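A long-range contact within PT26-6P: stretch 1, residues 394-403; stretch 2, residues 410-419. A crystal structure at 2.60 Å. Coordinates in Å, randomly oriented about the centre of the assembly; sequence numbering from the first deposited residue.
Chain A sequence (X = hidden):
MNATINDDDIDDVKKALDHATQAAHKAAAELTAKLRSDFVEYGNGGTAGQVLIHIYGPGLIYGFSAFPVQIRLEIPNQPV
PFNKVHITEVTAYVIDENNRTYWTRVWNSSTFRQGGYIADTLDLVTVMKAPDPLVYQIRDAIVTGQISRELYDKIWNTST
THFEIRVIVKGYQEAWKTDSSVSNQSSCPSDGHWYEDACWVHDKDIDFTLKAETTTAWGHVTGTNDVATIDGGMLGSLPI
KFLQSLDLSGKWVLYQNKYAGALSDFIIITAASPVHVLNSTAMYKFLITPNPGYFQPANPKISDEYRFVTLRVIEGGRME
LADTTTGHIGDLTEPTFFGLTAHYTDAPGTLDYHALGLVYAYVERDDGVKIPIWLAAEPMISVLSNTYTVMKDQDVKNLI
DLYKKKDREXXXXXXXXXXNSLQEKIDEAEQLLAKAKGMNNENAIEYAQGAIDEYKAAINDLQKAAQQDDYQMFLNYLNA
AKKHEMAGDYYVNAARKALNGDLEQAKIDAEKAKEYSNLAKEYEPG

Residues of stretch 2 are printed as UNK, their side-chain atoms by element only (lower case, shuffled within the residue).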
# COMPACT_ATOMS: atom_id res chain seq x y z
N GLN A 394 -11.75 12.30 35.23
CA GLN A 394 -12.43 12.93 36.36
C GLN A 394 -11.57 12.86 37.60
O GLN A 394 -11.36 13.86 38.29
CB GLN A 394 -13.79 12.27 36.64
CG GLN A 394 -14.70 13.11 37.56
CD GLN A 394 -14.76 14.58 37.15
OE1 GLN A 394 -15.23 14.93 36.06
NE2 GLN A 394 -14.26 15.46 38.02
N ASP A 395 -11.06 11.67 37.88
CA ASP A 395 -10.27 11.41 39.08
C ASP A 395 -8.96 12.16 39.03
O ASP A 395 -8.48 12.68 40.05
CB ASP A 395 -9.99 9.92 39.23
CG ASP A 395 -11.26 9.08 39.28
OD1 ASP A 395 -12.34 9.58 38.89
OD2 ASP A 395 -11.19 7.91 39.69
N VAL A 396 -8.37 12.25 37.84
CA VAL A 396 -7.18 13.06 37.68
C VAL A 396 -7.48 14.53 37.95
O VAL A 396 -6.66 15.25 38.53
CB VAL A 396 -6.56 12.92 36.29
CG1 VAL A 396 -5.49 13.99 36.09
CG2 VAL A 396 -5.94 11.54 36.14
N LYS A 397 -8.66 14.97 37.52
CA LYS A 397 -9.07 16.33 37.75
C LYS A 397 -9.32 16.58 39.23
O LYS A 397 -8.86 17.60 39.75
CB LYS A 397 -10.31 16.69 36.94
CG LYS A 397 -10.61 18.19 36.98
CD LYS A 397 -12.08 18.49 36.74
CE LYS A 397 -12.53 19.71 37.55
NZ LYS A 397 -13.97 19.59 37.95
N ASN A 398 -10.02 15.67 39.91
CA ASN A 398 -10.20 15.78 41.36
C ASN A 398 -8.86 15.93 42.06
O ASN A 398 -8.67 16.80 42.91
CB ASN A 398 -10.90 14.56 41.97
CG ASN A 398 -12.21 14.21 41.27
OD1 ASN A 398 -13.02 15.08 40.91
ND2 ASN A 398 -12.43 12.92 41.12
N LEU A 399 -7.93 15.04 41.70
CA LEU A 399 -6.63 14.98 42.33
C LEU A 399 -5.94 16.34 42.22
O LEU A 399 -5.46 16.88 43.21
CB LEU A 399 -5.80 13.89 41.66
CG LEU A 399 -4.78 13.08 42.46
CD1 LEU A 399 -5.27 12.77 43.86
CD2 LEU A 399 -4.47 11.79 41.71
N ILE A 400 -5.93 16.91 41.02
CA ILE A 400 -5.32 18.22 40.83
C ILE A 400 -6.00 19.27 41.70
O ILE A 400 -5.35 20.16 42.23
CB ILE A 400 -5.38 18.69 39.37
CG1 ILE A 400 -4.55 17.74 38.48
CG2 ILE A 400 -4.88 20.14 39.25
CD1 ILE A 400 -4.69 17.99 36.98
N ASP A 401 -7.31 19.16 41.85
CA ASP A 401 -8.06 20.12 42.64
C ASP A 401 -7.66 19.99 44.09
O ASP A 401 -7.45 20.98 44.78
CB ASP A 401 -9.55 19.93 42.44
CG ASP A 401 -10.01 20.42 41.07
OD1 ASP A 401 -9.29 21.27 40.50
OD2 ASP A 401 -11.05 19.95 40.56
N LEU A 402 -7.54 18.76 44.55
CA LEU A 402 -7.00 18.51 45.86
C LEU A 402 -5.66 19.22 46.01
O LEU A 402 -5.42 19.90 47.00
CB LEU A 402 -6.85 17.01 46.10
CG LEU A 402 -8.17 16.24 46.07
CD1 LEU A 402 -7.93 14.77 46.33
CD2 LEU A 402 -9.08 16.83 47.12
N TYR A 403 -4.77 19.08 45.04
CA TYR A 403 -3.47 19.71 45.17
C TYR A 403 -3.65 21.19 45.49
O TYR A 403 -3.04 21.70 46.43
CB TYR A 403 -2.61 19.52 43.92
CG TYR A 403 -1.24 20.18 44.02
CD1 TYR A 403 -0.14 19.48 44.53
CD2 TYR A 403 -1.04 21.50 43.61
CE1 TYR A 403 1.11 20.06 44.63
CE2 TYR A 403 0.22 22.10 43.71
CZ TYR A 403 1.29 21.37 44.22
OH TYR A 403 2.54 21.95 44.32
N UNK A 410 -5.86 13.77 51.35
CA UNK A 410 -6.77 13.18 50.38
C UNK A 410 -6.01 12.79 49.12
O UNK A 410 -6.31 11.79 48.45
c UNK A 410 -9.04 14.21 51.01
c UNK A 410 -11.44 14.96 51.27
c UNK A 410 -10.26 14.80 50.32
c UNK A 410 -7.89 14.16 50.02
n UNK A 410 -11.22 16.10 52.19
N UNK A 411 -5.02 13.60 48.78
CA UNK A 411 -4.15 13.26 47.69
C UNK A 411 -3.57 11.89 48.02
O UNK A 411 -3.50 11.02 47.16
c UNK A 411 -1.91 13.72 46.72
c UNK A 411 -2.83 16.77 46.95
c UNK A 411 -3.05 14.30 47.51
c UNK A 411 -3.63 15.52 46.80
N UNK A 412 -3.18 11.71 49.28
CA UNK A 412 -2.63 10.44 49.74
C UNK A 412 -3.62 9.30 49.66
O UNK A 412 -3.31 8.23 49.15
n UNK A 412 -0.36 11.66 52.42
o UNK A 412 -0.06 11.36 50.22
c UNK A 412 -2.12 10.59 51.16
c UNK A 412 -0.75 11.24 51.23
N UNK A 413 -4.84 9.52 50.14
CA UNK A 413 -5.85 8.47 50.11
C UNK A 413 -6.05 7.95 48.69
O UNK A 413 -6.05 6.75 48.46
c UNK A 413 -7.15 9.01 50.66
N UNK A 414 -6.21 8.89 47.76
CA UNK A 414 -6.50 8.59 46.36
C UNK A 414 -5.37 7.83 45.66
O UNK A 414 -5.60 6.81 44.99
c UNK A 414 -7.19 9.67 44.14
o UNK A 414 -7.79 10.61 46.30
c UNK A 414 -6.76 9.90 45.61
N UNK A 415 -4.16 8.36 45.81
CA UNK A 415 -2.96 7.73 45.30
C UNK A 415 -2.95 6.27 45.69
O UNK A 415 -2.80 5.39 44.85
o UNK A 415 -1.75 9.79 45.76
c UNK A 415 -1.72 8.37 45.93
c UNK A 415 -0.46 7.81 45.30
N UNK A 416 -3.11 6.03 46.98
CA UNK A 416 -3.12 4.69 47.52
C UNK A 416 -4.22 3.85 46.89
O UNK A 416 -4.02 2.69 46.55
c UNK A 416 -3.30 4.75 49.03
c UNK A 416 -3.32 3.39 49.69
n UNK A 416 -4.29 1.02 51.07
c UNK A 416 -3.61 2.12 51.85
c UNK A 416 -3.73 3.48 51.16
N UNK A 417 -5.39 4.44 46.72
CA UNK A 417 -6.51 3.74 46.10
C UNK A 417 -6.16 3.30 44.68
O UNK A 417 -6.37 2.15 44.29
c UNK A 417 -7.73 4.63 46.10
N UNK A 418 -5.63 4.25 43.92
CA UNK A 418 -5.24 4.02 42.53
C UNK A 418 -4.18 2.96 42.43
O UNK A 418 -4.21 2.15 41.51
c UNK A 418 -5.78 6.20 41.34
se UNK A 418 -5.09 7.97 41.03
c UNK A 418 -4.71 5.31 41.91
c UNK A 418 -6.59 8.68 40.02
N UNK A 419 -3.23 3.00 43.37
CA UNK A 419 -2.15 2.04 43.38
C UNK A 419 -2.64 0.62 43.60
O UNK A 419 -2.10 -0.32 43.03
c UNK A 419 0.42 4.34 45.04
c UNK A 419 -0.29 3.59 43.95
c UNK A 419 -0.20 1.22 44.66
c UNK A 419 -1.11 2.40 44.43

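Two helices of one chain pack with their N-to-C directions 153° apart, nearly antiparallel, and their axes come within 9.7 Å.

Position 410 carries four carbons in a row ending in nitrogen; its CB lies 3.7 Å from Leu402 CD1, while the end of the chain leads away. These are the marks of a lysine. Lys410 thus lends its aliphatic base to the contact and sends NZ to a hydrogen bond elsewhere in the structure.

Position 411 has four carbons, forked at the first, with one arm two carbons long; they pack on Leu402 and Tyr403 and against Leu399. This is isoleucine. CG1 of Ile411 sits 3.6 Å from Leu402 CB, and its CD1 reaches 3.5 Å from Tyr403 CA, close against the backbone of the facing helix. Here too the helices come nearest, with Leu399 CA and Ile411 CA 6.2 Å apart.

Position 412 shows two carbons, the second bearing one oxygen and one nitrogen, and it points away, touching nothing on the first helix. This is Asn412. At 413 there is a single carbon, out of reach of the first helix, so alanine.

Position 414 has one carbon bearing an oxygen and a carbon, directed toward the partner and touching Leu399 and Leu402: a threonine. CG2 of Thr414 meets Leu399 CD1 at 3.7 Å, while its OG1 donates to Lys410 O at 2.9 Å, so the hydroxyl is satisfied within its own helix.

Position 415 repeats that pattern of atoms but points sideways and makes no contact. It is Thr415, whose OG1 donates to Ile411 O at 2.6 Å. Position 416, four carbons in a row and a nitrogen, and 417, one carbon, are both exposed and out of reach; they are Lys416 and Ala417.

Position 418 is unbranched: two carbons, a selenium and a last carbon, packed on Leu399 and Asp395, hence selenomethionine. Met418 SE lies 3.9 Å from Leu399 CD2, and Met418 CE touches Asp395 CB at 3.7 Å.

Position 419 has four carbons forked at the first, one arm longer, out of reach of the first helix. Ile419 is nonetheless buried.

The rule is spacing. Positions 411, 414 and 418 recur at three and four residues, and Leu399 touches all three, while Leu402 meets Lys410, Ile411 and Thr414. No hydrogen bond crosses between the stretches; the 396 Å² buried, summed over both sides, is largely van der Waals packing around Leu399, Leu402, Ile411 and Met418. A polar residue in this seam, Thr414, donates its hydroxyl to Lys410 O, while its carbons pack on Leu399 and OG1 lies 4.2 Å from Leu402 CD1, a tidy way to place a small polar side chain where two helices meet.

Stretch 2 410-419: KINATTKAMI
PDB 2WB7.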